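Local structure of geranyltranstransferase (Enterococcus faecalis, 3P8L) at the interface of chains A and B. The protein is a polyprenyl synthase that probably condenses isopentenyl diphosphate with geranyl diphosphate, using magnesium, to form farnesyl diphosphate and diphosphate. Sequence-based numbering; all coordinates share one arbitrary frame. Chains: chain A/B, Geranyltranstransferase.

The interface of chains A and B. Residues chain A 90, 93, 95-96, 118; chain B 93, 95, 114-115, 118.
The first aspartate-rich motif of trans-prenyl synthases, here DDLPAMD, contributes A:Leu93, A:Ala95 and A:Met96 to a contact with helix 114-133 of chain B, and illustrates how a second subunit may buttress a catalytic segment. B:Ile118 carries much of the contact by splitting its two branches between different partners. With CG1 beside its backbone N (chi1 -69°), the short branch CG2 sits beyond the ND1 corner of the A:His90 imidazole, displaced from the ring plane and not over the ring, 3.7 Å from ND1. The longer branch ends at CD1, 3.9 Å from A:Leu93 CD1, and the same methyl also touches A:Ala95 CB.

The imidazole is steadied from within its own chain. A:His90 NE2 donates to the backbone O of A:Ile118 over 3.0 Å, nearly straight at 164°; the acceptor lies close to the ring plane and is met on a lone pair in its carbonyl plane, which should restrict ring rotation. A:Ala95 packs against the start of helix 114-133 in chain B, one turn N-terminal of B:Ile118, its CB 3.6 Å from B:Glu114 CB. Its carbonyl O faces the B:Ala115 methyl, while water 1 links that O, at 3.3 Å, to the backbone N of B:Ala115, at 3.1 Å. A first-turn amide is thereby tied to the motif through solvent. The bent side chain of A:Met96 brings SD alongside B:Ala115.

The two-fold relation between the chains gives the reciprocal apolar contact, in which A:Ile118 CD1 lies 3.9 Å from B:Leu93 CD1 and also meets the B:Ala95 methyl.

Within the mostly helical subunit, the motif begins in the last turn of helix 71-92 and continues into the following loop; in this family its aspartates bind the magnesium ions that hold the allylic diphosphate. Packing the start of one subunit's helix 114-133 against the other's motif may help to hold it in place and is consistent with the family's dimeric assembly.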
# COMPACT_ATOMS: atom_id res chain seq x y z
N HIS A 90 1.64 11.63 -5.25
CA HIS A 90 0.22 11.94 -5.12
C HIS A 90 -0.03 13.36 -4.66
O HIS A 90 -0.90 14.04 -5.21
CB HIS A 90 -0.51 10.90 -4.27
CG HIS A 90 -0.72 9.61 -5.00
ND1 HIS A 90 -1.57 8.63 -4.56
CD2 HIS A 90 -0.21 9.17 -6.18
CE1 HIS A 90 -1.58 7.64 -5.43
NE2 HIS A 90 -0.74 7.93 -6.41
N LEU A 93 0.07 16.08 -7.48
CA LEU A 93 -0.97 16.08 -8.53
C LEU A 93 -1.82 17.36 -8.58
O LEU A 93 -2.08 17.97 -7.52
CB LEU A 93 -1.90 14.89 -8.34
CG LEU A 93 -1.30 13.50 -8.54
CD1 LEU A 93 -2.33 12.44 -8.17
CD2 LEU A 93 -0.79 13.32 -9.97
N ALA A 95 -4.87 17.81 -8.65
CA ALA A 95 -5.99 17.70 -7.72
C ALA A 95 -5.63 17.96 -6.26
O ALA A 95 -6.50 18.29 -5.43
CB ALA A 95 -6.67 16.34 -7.86
N MET A 96 -4.35 17.81 -5.93
CA MET A 96 -3.88 18.04 -4.57
C MET A 96 -3.06 19.34 -4.51
O MET A 96 -3.65 20.40 -4.70
CB MET A 96 -3.12 16.81 -4.06
CG MET A 96 -3.92 15.48 -4.14
SD MET A 96 -4.40 14.83 -2.54
CE MET A 96 -2.89 14.21 -2.00
N ILE A 118 -0.26 8.70 -10.93
CA ILE A 118 -1.20 8.02 -10.03
C ILE A 118 -0.77 6.54 -9.86
O ILE A 118 -0.64 6.08 -8.73
CB ILE A 118 -2.66 8.11 -10.51
CG1 ILE A 118 -3.16 9.55 -10.45
CG2 ILE A 118 -3.58 7.22 -9.66
CD1 ILE A 118 -4.36 9.82 -11.38
N LEU B 93 -11.08 7.87 -12.16
CA LEU B 93 -10.64 9.28 -12.22
C LEU B 93 -10.53 9.85 -13.65
O LEU B 93 -10.24 9.10 -14.57
CB LEU B 93 -9.29 9.43 -11.53
CG LEU B 93 -9.23 9.20 -10.02
CD1 LEU B 93 -7.76 9.20 -9.57
CD2 LEU B 93 -10.04 10.24 -9.27
N ALA B 95 -8.21 11.41 -15.14
CA ALA B 95 -6.92 11.06 -15.72
C ALA B 95 -6.85 9.63 -16.27
O ALA B 95 -6.02 9.35 -17.13
CB ALA B 95 -5.80 11.29 -14.71
N GLU B 114 -11.74 15.06 -6.67
CA GLU B 114 -10.64 14.18 -7.07
C GLU B 114 -9.64 13.90 -5.94
O GLU B 114 -9.24 12.75 -5.74
CB GLU B 114 -9.92 14.76 -8.28
CG GLU B 114 -10.65 14.53 -9.58
CD GLU B 114 -9.92 15.11 -10.76
OE1 GLU B 114 -8.72 14.79 -10.95
OE2 GLU B 114 -10.55 15.87 -11.52
N ALA B 115 -9.28 14.95 -5.20
CA ALA B 115 -8.34 14.86 -4.09
C ALA B 115 -8.79 13.79 -3.08
O ALA B 115 -8.01 12.89 -2.76
CB ALA B 115 -8.17 16.21 -3.42
N ILE B 118 -8.66 10.16 -4.65
CA ILE B 118 -7.27 9.67 -4.67
C ILE B 118 -6.89 9.12 -3.28
O ILE B 118 -6.39 8.00 -3.17
CB ILE B 118 -6.28 10.78 -5.11
CG1 ILE B 118 -6.50 11.11 -6.60
CG2 ILE B 118 -4.83 10.38 -4.85
CD1 ILE B 118 -6.03 12.50 -7.02
O HOH W 1 -9.67 17.86 -6.03